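Local atomic coordinates of tRNA (uracil(54)-C(5))-methyltransferase (Pyrococcus abyssi, PDB entry 2JJQ), a protein that methylates C5 of uridine 54 in tRNA, using S-adenosyl-L-methionine as the methyl donor. Residues Val261-His266 / Phe304-Ala309; Gly291-Asp296 / Gly353-Ile358; Met297-Gly302 / Gly317-Glu322. All coordinates share one frame; numbering follows the deposited sequence.

The chain first meets these contacts in the hairpin strand 261-265, passes through helix 275-288, and then enters strand 293-297, the first strand of contact 2. Residues 297-302 carry it past the cofactor into helix 303-310, whose packing against the hairpin closes contact 1. Contact 3 closes next, when strand 314-319 comes back beside strand 293-297. Contact 2 closes last, at strand 356-359 on the other flank of 293-297, so the loop of contact 3 lies wholly within that of contact 2. Contact 1 crosses both. Together they tie three neighbouring strands of the catalytic sheet to the hairpin through one helix, D296 OD2 probably accepting a hydrogen bond from G305 N.

Contact 1 of 3, residues Val261-His266 / Phe304-Ala309; sequences VDYLIH and FGIYLA
V261 straddles two neighbouring residues of the helix, placing one methyl against I306 and the other against Y307. With CG1 anti to the backbone N (chi1 178°) and CG2 anti to the carbonyl carbon, each methyl is aimed at its own partner: CG1 meets I306 CG2 at 3.6 Å, while CG2 reaches Y307 CD1, also at 3.6 Å. The side chains of V261 and Y307 cross at about a right angle. A beta-branched residue suits this place, since both its arms find an apolar partner close to the strand. The strand and helix run roughly antiparallel, 151° between their directions, with axes 8.9 Å apart.

Two residues along, Y263 adds a longer reach. Its side chain runs alongside I306, the two pointing opposite ways, with Y263 CE1 lying 4.1 Å from I306 CB. Y263 OH arrives near the plane of the Y307 ring, at the edge, 3.5 Å from Y307 CB. That hydroxyl is buried but satisfied, because it hydrogen-bonds to the carbonyl of T303, a cofactor-binding residue at the start of the helix. Y307 likewise keeps its aromatic body in the contact and sends its OH to D259, in the turn of the hairpin.

This tight corner is confined to V261 and Y263. Past Y263 the strand leaves helix 303-310: L264 turns to helix 322-335, I265 packs on strand 254-258, and H266, partly exposed, meets F323 edge-to-face. No hydrogen bond joins the two segments themselves, so apolar contact carries their meeting, and the tyrosine hydroxyls fasten its margins.

The arrangement is that of a two-stranded antiparallel hairpin, 254-258 with 261-265, laid by one end of its second strand on the helix that follows the first strand and cofactor loop of a class I methyltransferase fold.

Contact 2 of 3, residues Gly291-Asp296 / Gly353-Ile358; sequences GEKILD and GFDTVI
D355 OD2 is gripped by two successive backbone amides, E292 N and K293 N, each at 2.9 Å. They approach on its anti side from opposite faces of the carboxylate plane, and both bonds are nearly straight (166° and 170°). A short acid suits this turn: its carboxylate ties down the start of the neighbouring strand. Glycine suits position 291 for two reasons: a CB there would collide with D355 CB, and the backbone angles would jam it against the preceding carbonyl O.

K293 O is also shared, taking D355 N at 2.8 Å by a bent bond and T356 N by a straighter one. Further on the parallel ladder is regular: L295 N binds T356 O, and I358 N meets L295 O at 2.7 Å. At the exposed end, a water joins K293 NZ to G353 O.

On one face of the sheet the F354 ring lies beneath L295, whose CB sits 3.6 Å from the ring centroid and only 3° off its normal, a CH-pi contact. L295 CD2 continues to V357 CG1. On the other face I294 CG2 touches I358 CD1 at 3.7 Å, both side chains packing against L308 of helix 303-310.

Strands 293-297 and 356-359 are thus adjacent parallel strands at the middle of the Rossmann-like sheet, corresponding to the first and fourth strands of class I methyltransferases.

Contact 3 of 3, residues Met297-Gly302 / Gly317-Glu322; sequences MYSGVG and GFDSNE. With SAH (S-adenosyl-L-homocysteine), chain B.
D319 crosses from the end of its strand to the loop after strand 293-297, and its side chain meets a partner at nearly every step. CB passes S299 OG at 3.8 Å. CG stands anti to the backbone N (chi1 -165°), which carries the carboxylate out to the ribose of S-adenosyl-L-homocysteine. At the tip the oxygens divide the task. OD2 accepts from ribose O3' at 2.6 Å and from G300 N at 2.7 Å, the amide coming from above the carboxylate plane. OD1 accepts from ribose O2' at 2.7 Å, and its anti lone pair takes N321 N, making an Asx turn that leads into helix 322-335.

The loop is held at a second point, where S299 N binds F318 O at 3.0 Å; the bond is nearly straight at the hydrogen, but S299 N approaches from above the carbonyl plane. Glycine suits position 300: its phi is positive, and a CB would crowd the cofactor's carboxylate. S299 OG turns back to G300 O, while Y298 O accepts from the cofactor's amino N at 3.1 Å.

Beside these polar bonds, M297 SD packs on F318 CB at 3.9 Å, and M297 CE lies over one face of the Y298 ring. The adenine lies at that ring's edge, and Y298 OH is tied to D346.

Four donors converge on one carboxylate, which would probably favour its charged form despite burial. Since an acid here reads both ribose hydroxyls while fixing the loop amide, sugar recognition and the shape of the loop that receives the amino group are linked through the same side chain.

Contact 1 of 3, residues Val261-His266 / Phe304-Ala309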
loop_
_atom_site.group_PDB
_atom_site.type_symbol
_atom_site.label_atom_id
_atom_site.label_comp_id
_atom_site.label_asym_id
_atom_site.label_seq_id
_atom_site.Cartn_x
_atom_site.Cartn_y
_atom_site.Cartn_z
ATOM N N VAL A 261 -10.830 -13.337 -10.587
ATOM C CA VAL A 261 -10.437 -13.957 -9.315
ATOM C C VAL A 261 -10.936 -13.110 -8.145
ATOM O O VAL A 261 -10.662 -11.898 -8.147
ATOM C CB VAL A 261 -8.889 -14.080 -9.271
ATOM C CG1 VAL A 261 -8.455 -14.660 -7.960
ATOM C CG2 VAL A 261 -8.394 -14.954 -10.475
ATOM N N ASP A 262 -11.664 -13.704 -7.186
ATOM C CA ASP A 262 -12.214 -12.956 -6.054
ATOM C C ASP A 262 -11.244 -13.080 -4.870
ATOM O O ASP A 262 -10.572 -14.118 -4.725
ATOM C CB ASP A 262 -13.565 -13.542 -5.651
ATOM C CG ASP A 262 -14.707 -13.098 -6.559
ATOM O OD1 ASP A 262 -14.548 -12.178 -7.392
ATOM O OD2 ASP A 262 -15.792 -13.669 -6.388
ATOM N N TYR A 263 -11.176 -12.034 -4.046
ATOM C CA TYR A 263 -10.343 -12.001 -2.866
ATOM C C TYR A 263 -11.175 -11.423 -1.735
ATOM O O TYR A 263 -11.723 -10.319 -1.879
ATOM C CB TYR A 263 -9.127 -11.112 -3.053
ATOM C CG TYR A 263 -8.201 -11.550 -4.167
ATOM C CD1 TYR A 263 -7.201 -12.468 -3.914
ATOM C CD2 TYR A 263 -8.351 -11.066 -5.473
ATOM C CE1 TYR A 263 -6.340 -12.890 -4.925
ATOM C CE2 TYR A 263 -7.466 -11.482 -6.527
ATOM C CZ TYR A 263 -6.457 -12.382 -6.207
ATOM O OH TYR A 263 -5.560 -12.810 -7.156
ATOM N N LEU A 264 -11.218 -12.146 -0.623
ATOM C CA LEU A 264 -11.974 -11.720 0.547
ATOM C C LEU A 264 -11.215 -10.644 1.262
ATOM O O LEU A 264 -9.988 -10.756 1.419
ATOM C CB LEU A 264 -12.149 -12.909 1.519
ATOM C CG LEU A 264 -13.016 -13.988 0.825
ATOM C CD1 LEU A 264 -12.896 -15.325 1.652
ATOM C CD2 LEU A 264 -14.479 -13.573 0.650
ATOM N N ILE A 265 -11.927 -9.615 1.702
ATOM C CA ILE A 265 -11.330 -8.512 2.417
ATOM C C ILE A 265 -11.910 -8.568 3.838
ATOM O O ILE A 265 -13.125 -8.585 4.001
ATOM C CB ILE A 265 -11.712 -7.119 1.769
ATOM C CG1 ILE A 265 -11.168 -6.956 0.334
ATOM C CG2 ILE A 265 -11.141 -5.989 2.616
ATOM C CD1 ILE A 265 -9.795 -7.412 0.230
ATOM N N HIS A 266 -11.030 -8.538 4.830
ATOM C CA HIS A 266 -11.361 -8.509 6.239
ATOM C C HIS A 266 -10.728 -7.239 6.849
ATOM O O HIS A 266 -9.718 -6.758 6.371
ATOM C CB HIS A 266 -10.770 -9.787 6.855
ATOM C CG HIS A 266 -11.024 -9.947 8.325
ATOM N ND1 HIS A 266 -10.231 -9.359 9.281
ATOM C CD2 HIS A 266 -11.981 -10.625 8.996
ATOM C CE1 HIS A 266 -10.682 -9.662 10.484
ATOM N NE2 HIS A 266 -11.741 -10.441 10.337
ATOM N N PHE A 304 -0.929 -13.291 -5.697
ATOM C CA PHE A 304 -0.333 -13.915 -6.899
ATOM C C PHE A 304 -0.738 -15.363 -7.032
ATOM O O PHE A 304 -1.145 -15.801 -8.082
ATOM C CB PHE A 304 1.201 -13.791 -6.860
ATOM C CG PHE A 304 1.665 -12.371 -6.729
ATOM C CD1 PHE A 304 1.170 -11.411 -7.598
ATOM C CD2 PHE A 304 2.613 -12.003 -5.808
ATOM C CE1 PHE A 304 1.552 -10.105 -7.484
ATOM C CE2 PHE A 304 3.020 -10.668 -5.693
ATOM C CZ PHE A 304 2.485 -9.721 -6.502
ATOM N N GLY A 305 -0.575 -16.122 -5.948
ATOM C CA GLY A 305 -0.763 -17.576 -5.978
ATOM C C GLY A 305 -2.161 -17.976 -6.399
ATOM O O GLY A 305 -2.322 -18.898 -7.203
ATOM N N ILE A 306 -3.166 -17.226 -5.951
ATOM C CA ILE A 306 -4.528 -17.606 -6.248
ATOM C C ILE A 306 -4.815 -17.303 -7.720
ATOM O O ILE A 306 -5.491 -18.082 -8.394
ATOM C CB ILE A 306 -5.496 -16.919 -5.341
ATOM C CG1 ILE A 306 -5.297 -17.453 -3.898
ATOM C CG2 ILE A 306 -6.971 -17.182 -5.785
ATOM C CD1 ILE A 306 -5.887 -16.540 -2.873
ATOM N N TYR A 307 -4.325 -16.160 -8.175
ATOM C CA TYR A 307 -4.550 -15.720 -9.571
ATOM C C TYR A 307 -3.884 -16.768 -10.477
ATOM O O TYR A 307 -4.437 -17.220 -11.490
ATOM C CB TYR A 307 -3.945 -14.360 -9.820
ATOM C CG TYR A 307 -4.317 -13.789 -11.161
ATOM C CD1 TYR A 307 -5.477 -12.986 -11.289
ATOM C CD2 TYR A 307 -3.534 -14.046 -12.307
ATOM C CE1 TYR A 307 -5.845 -12.427 -12.538
ATOM C CE2 TYR A 307 -3.917 -13.501 -13.531
ATOM C CZ TYR A 307 -5.056 -12.731 -13.651
ATOM O OH TYR A 307 -5.411 -12.215 -14.904
ATOM N N LEU A 308 -2.688 -17.175 -10.123
ATOM C CA LEU A 308 -1.998 -18.138 -10.901
ATOM C C LEU A 308 -2.701 -19.501 -10.898
ATOM O O LEU A 308 -2.724 -20.189 -11.930
ATOM C CB LEU A 308 -0.550 -18.299 -10.454
ATOM C CG LEU A 308 0.361 -17.130 -10.863
ATOM C CD1 LEU A 308 1.774 -17.486 -10.482
ATOM C CD2 LEU A 308 0.325 -16.860 -12.325
ATOM N N ALA A 309 -3.207 -19.920 -9.744
ATOM C CA ALA A 309 -3.982 -21.165 -9.653
ATOM C C ALA A 309 -5.205 -21.063 -10.602
ATOM O O ALA A 309 -5.557 -22.020 -11.305
ATOM C CB ALA A 309 -4.451 -21.386 -8.194
#

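Contact 2 of 3, residues Gly291-Asp296 / Gly353-Ile358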
loop_
_atom_site.group_PDB
_atom_site.type_symbol
_atom_site.label_atom_id
_atom_site.label_comp_id
_atom_site.label_asym_id
_atom_site.label_seq_id
_atom_site.Cartn_x
_atom_site.Cartn_y
_atom_site.Cartn_z
ATOM N N GLY A 291 6.793 -22.586 -16.614
ATOM C CA GLY A 291 6.634 -23.941 -16.143
ATOM C C GLY A 291 5.262 -24.177 -15.545
ATOM O O GLY A 291 4.313 -23.498 -15.888
ATOM N N GLU A 292 5.154 -25.137 -14.636
ATOM C CA GLU A 292 3.851 -25.470 -14.073
ATOM C C GLU A 292 3.824 -25.321 -12.553
ATOM O O GLU A 292 2.793 -24.903 -11.955
ATOM C CB GLU A 292 3.524 -26.919 -14.391
ATOM C CG GLU A 292 2.138 -27.269 -13.982
ATOM C CD GLU A 292 1.034 -26.382 -14.609
ATOM O OE1 GLU A 292 1.238 -25.732 -15.672
ATOM O OE2 GLU A 292 -0.073 -26.374 -14.046
ATOM N N LYS A 293 4.942 -25.706 -11.936
ATOM C CA LYS A 293 5.093 -25.701 -10.438
ATOM C C LYS A 293 5.593 -24.357 -9.915
ATOM O O LYS A 293 6.719 -23.977 -10.185
ATOM C CB LYS A 293 6.030 -26.811 -9.966
ATOM C CG LYS A 293 5.460 -28.200 -10.219
ATOM C CD LYS A 293 6.447 -29.278 -9.835
ATOM C CE LYS A 293 5.714 -30.608 -9.822
ATOM N NZ LYS A 293 6.587 -31.790 -9.517
ATOM N N ILE A 294 4.750 -23.641 -9.173
ATOM C CA ILE A 294 5.089 -22.279 -8.763
ATOM C C ILE A 294 5.125 -22.218 -7.266
ATOM O O ILE A 294 4.220 -22.770 -6.624
ATOM C CB ILE A 294 3.994 -21.276 -9.212
ATOM C CG1 ILE A 294 3.644 -21.423 -10.712
ATOM C CG2 ILE A 294 4.381 -19.802 -8.928
ATOM C CD1 ILE A 294 4.835 -21.182 -11.669
ATOM N N LEU A 295 6.147 -21.568 -6.713
ATOM C CA LEU A 295 6.111 -21.194 -5.274
ATOM C C LEU A 295 5.791 -19.704 -5.133
ATOM O O LEU A 295 6.486 -18.880 -5.726
ATOM C CB LEU A 295 7.450 -21.455 -4.589
ATOM C CG LEU A 295 7.670 -20.906 -3.177
ATOM C CD1 LEU A 295 6.695 -21.556 -2.223
ATOM C CD2 LEU A 295 9.096 -21.299 -2.797
ATOM N N ASP A 296 4.747 -19.382 -4.361
ATOM C CA ASP A 296 4.352 -18.009 -4.055
ATOM C C ASP A 296 4.907 -17.744 -2.628
ATOM O O ASP A 296 4.196 -17.945 -1.608
ATOM C CB ASP A 296 2.817 -17.850 -4.132
ATOM C CG ASP A 296 2.335 -16.385 -3.917
ATOM O OD1 ASP A 296 3.208 -15.464 -3.981
ATOM O OD2 ASP A 296 1.086 -16.181 -3.730
ATOM N N GLY A 353 12.302 -28.128 -6.202
ATOM C CA GLY A 353 11.271 -28.766 -7.013
ATOM C C GLY A 353 10.288 -27.833 -7.701
ATOM O O GLY A 353 9.264 -28.302 -8.201
ATOM N N PHE A 354 10.561 -26.524 -7.705
ATOM C CA PHE A 354 9.653 -25.576 -8.383
ATOM C C PHE A 354 10.234 -25.179 -9.725
ATOM O O PHE A 354 11.451 -25.146 -9.870
ATOM C CB PHE A 354 9.469 -24.338 -7.506
ATOM C CG PHE A 354 8.773 -24.642 -6.256
ATOM C CD1 PHE A 354 7.379 -24.848 -6.268
ATOM C CD2 PHE A 354 9.464 -24.759 -5.057
ATOM C CE1 PHE A 354 6.670 -25.144 -5.126
ATOM C CE2 PHE A 354 8.744 -25.090 -3.900
ATOM C CZ PHE A 354 7.373 -25.270 -3.913
ATOM N N ASP A 355 9.370 -24.853 -10.695
ATOM C CA ASP A 355 9.824 -24.245 -11.953
ATOM C C ASP A 355 10.032 -22.721 -11.847
ATOM O O ASP A 355 10.929 -22.165 -12.482
ATOM C CB ASP A 355 8.763 -24.483 -13.027
ATOM C CG ASP A 355 8.538 -25.959 -13.277
ATOM O OD1 ASP A 355 9.558 -26.671 -13.401
ATOM O OD2 ASP A 355 7.378 -26.403 -13.351
ATOM N N THR A 356 9.196 -22.061 -11.035
ATOM C CA THR A 356 9.347 -20.642 -10.792
ATOM C C THR A 356 9.155 -20.366 -9.336
ATOM O O THR A 356 8.288 -20.965 -8.724
ATOM C CB THR A 356 8.293 -19.817 -11.598
ATOM O OG1 THR A 356 8.598 -19.909 -12.972
ATOM C CG2 THR A 356 8.372 -18.324 -11.242
ATOM N N VAL A 357 9.964 -19.469 -8.756
ATOM C CA VAL A 357 9.719 -19.065 -7.389
ATOM C C VAL A 357 9.406 -17.556 -7.423
ATOM O O VAL A 357 10.202 -16.761 -7.922
ATOM C CB VAL A 357 10.962 -19.327 -6.457
ATOM C CG1 VAL A 357 10.745 -18.671 -5.101
ATOM C CG2 VAL A 357 11.205 -20.831 -6.254
ATOM N N ILE A 358 8.285 -17.156 -6.834
ATOM C CA ILE A 358 7.941 -15.718 -6.725
ATOM C C ILE A 358 8.284 -15.287 -5.339
ATOM O O ILE A 358 7.925 -15.980 -4.377
ATOM C CB ILE A 358 6.441 -15.519 -6.881
ATOM C CG1 ILE A 358 6.011 -16.108 -8.229
ATOM C CG2 ILE A 358 6.073 -14.011 -6.800
ATOM C CD1 ILE A 358 4.490 -16.199 -8.320
HETATM O O HOH W 1 8.661 -30.836 -7.956
#

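Contact 3 of 3, residues Met297-Gly302 / Gly317-Glu322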
loop_
_atom_site.group_PDB
_atom_site.type_symbol
_atom_site.label_atom_id
_atom_site.label_comp_id
_atom_site.label_asym_id
_atom_site.label_seq_id
_atom_site.Cartn_x
_atom_site.Cartn_y
_atom_site.Cartn_z
ATOM N N MET A 297 6.158 -17.276 -2.566
ATOM C CA MET A 297 6.848 -17.036 -1.296
ATOM C C MET A 297 6.516 -15.614 -0.792
ATOM O O MET A 297 6.522 -14.665 -1.576
ATOM C CB MET A 297 8.363 -17.287 -1.458
ATOM C CG MET A 297 9.148 -17.157 -0.096
ATOM S SD MET A 297 8.396 -18.189 1.183
ATOM C CE MET A 297 9.004 -17.426 2.689
ATOM N N TYR A 298 6.291 -15.486 0.518
ATOM C CA TYR A 298 5.738 -14.268 1.119
ATOM C C TYR A 298 4.368 -14.002 0.458
ATOM O O TYR A 298 4.082 -12.903 0.033
ATOM C CB TYR A 298 6.647 -13.078 0.892
ATOM C CG TYR A 298 8.122 -13.301 1.245
ATOM C CD1 TYR A 298 8.559 -13.210 2.564
ATOM C CD2 TYR A 298 9.075 -13.523 0.238
ATOM C CE1 TYR A 298 9.898 -13.400 2.885
ATOM C CE2 TYR A 298 10.406 -13.660 0.548
ATOM C CZ TYR A 298 10.805 -13.600 1.869
ATOM O OH TYR A 298 12.139 -13.730 2.141
ATOM N N SER A 299 3.518 -15.027 0.440
ATOM C CA SER A 299 2.235 -14.967 -0.345
ATOM C C SER A 299 1.244 -13.984 0.215
ATOM O O SER A 299 0.282 -13.598 -0.458
ATOM C CB SER A 299 1.560 -16.336 -0.358
ATOM O OG SER A 299 1.146 -16.688 0.960
ATOM N N GLY A 300 1.393 -13.620 1.484
ATOM C CA GLY A 300 0.276 -12.907 2.127
ATOM C C GLY A 300 -1.001 -13.683 1.901
ATOM O O GLY A 300 -1.033 -14.923 2.015
ATOM N N VAL A 301 -2.066 -12.949 1.588
ATOM C CA VAL A 301 -3.380 -13.564 1.374
ATOM C C VAL A 301 -3.493 -14.220 -0.007
ATOM O O VAL A 301 -4.547 -14.715 -0.358
ATOM C CB VAL A 301 -4.466 -12.510 1.492
ATOM C CG1 VAL A 301 -4.436 -11.852 2.915
ATOM C CG2 VAL A 301 -4.355 -11.468 0.369
ATOM N N GLY A 302 -2.397 -14.258 -0.767
ATOM C CA GLY A 302 -2.335 -15.169 -1.944
ATOM C C GLY A 302 -2.660 -14.464 -3.263
ATOM O O GLY A 302 -3.028 -15.100 -4.269
ATOM N N GLY A 317 2.055 -21.785 -1.650
ATOM C CA GLY A 317 2.497 -20.499 -1.136
ATOM C C GLY A 317 2.800 -20.611 0.345
ATOM O O GLY A 317 2.269 -21.490 1.045
ATOM N N PHE A 318 3.657 -19.724 0.807
ATOM C CA PHE A 318 4.027 -19.687 2.220
ATOM C C PHE A 318 4.137 -18.244 2.717
ATOM O O PHE A 318 4.555 -17.338 1.992
ATOM C CB PHE A 318 5.412 -20.286 2.424
ATOM C CG PHE A 318 5.498 -21.786 2.123
ATOM C CD1 PHE A 318 5.244 -22.709 3.109
ATOM C CD2 PHE A 318 5.909 -22.228 0.877
ATOM C CE1 PHE A 318 5.349 -24.070 2.862
ATOM C CE2 PHE A 318 6.002 -23.606 0.588
ATOM C CZ PHE A 318 5.722 -24.527 1.578
ATOM N N ASP A 319 3.863 -18.049 4.000
ATOM C CA ASP A 319 3.998 -16.746 4.613
ATOM C C ASP A 319 4.095 -17.006 6.124
ATOM O O ASP A 319 3.553 -18.013 6.621
ATOM C CB ASP A 319 2.763 -15.899 4.294
ATOM C CG ASP A 319 2.985 -14.403 4.580
ATOM O OD1 ASP A 319 2.924 -13.977 5.767
ATOM O OD2 ASP A 319 3.148 -13.646 3.593
ATOM N N SER A 320 4.772 -16.129 6.854
ATOM C CA SER A 320 4.936 -16.361 8.305
ATOM C C SER A 320 3.699 -15.889 9.071
ATOM O O SER A 320 3.532 -16.170 10.269
ATOM C CB SER A 320 6.216 -15.644 8.796
ATOM O OG SER A 320 6.146 -14.246 8.587
ATOM N N ASN A 321 2.814 -15.150 8.414
ATOM C CA ASN A 321 1.610 -14.667 9.091
ATOM C C ASN A 321 0.438 -15.659 9.030
ATOM O O ASN A 321 -0.143 -15.871 7.957
ATOM C CB ASN A 321 1.157 -13.307 8.495
ATOM C CG ASN A 321 0.083 -12.600 9.363
ATOM O OD1 ASN A 321 -1.055 -12.939 9.328
ATOM N ND2 ASN A 321 0.497 -11.611 10.159
ATOM N N GLU A 322 0.039 -16.229 10.170
ATOM C CA GLU A 322 -1.048 -17.216 10.217
ATOM C C GLU A 322 -2.367 -16.703 9.689
ATOM O O GLU A 322 -3.063 -17.434 9.002
ATOM C CB GLU A 322 -1.321 -17.696 11.671
ATOM C CG GLU A 322 -0.098 -18.232 12.331
ATOM C CD GLU A 322 -0.394 -18.901 13.685
ATOM O OE1 GLU A 322 -1.470 -19.568 13.815
ATOM O OE2 GLU A 322 0.464 -18.751 14.608
HETATM N N SAH B . 2.492 -11.085 -1.965
HETATM C CA SAH B . 1.702 -10.519 -0.823
HETATM C CB SAH B . 2.443 -9.358 -0.161
HETATM C CG SAH B . 3.727 -9.784 0.514
HETATM S SD SAH B . 4.093 -8.549 1.773
HETATM C C SAH B . 0.405 -9.976 -1.378
HETATM O O SAH B . -0.539 -9.607 -0.663
HETATM O OXT SAH B . 0.294 -9.869 -2.591
HETATM C "C5'" SAH B . 5.455 -9.392 2.538
HETATM C "C4'" SAH B . 4.954 -10.637 3.291
HETATM O "O4'" SAH B . 6.012 -11.256 4.069
HETATM C "C3'" SAH B . 3.833 -10.362 4.294
HETATM O "O3'" SAH B . 2.662 -11.098 3.888
HETATM C "C2'" SAH B . 4.409 -10.834 5.653
HETATM O "O2'" SAH B . 3.480 -11.479 6.530
HETATM C "C1'" SAH B . 5.448 -11.840 5.258
HETATM N N9 SAH B . 6.654 -11.953 6.071
HETATM C C8 SAH B . 7.317 -10.969 6.726
HETATM N N7 SAH B . 8.460 -11.485 7.252
HETATM C C5 SAH B . 8.542 -12.779 6.904
HETATM C C6 SAH B . 9.486 -13.895 7.116
HETATM N N6 SAH B . 10.597 -13.651 7.854
HETATM N N1 SAH B . 9.166 -15.109 6.558
HETATM C C2 SAH B . 8.045 -15.312 5.833
HETATM N N3 SAH B . 7.148 -14.337 5.625
HETATM C C4 SAH B . 7.355 -13.091 6.113
#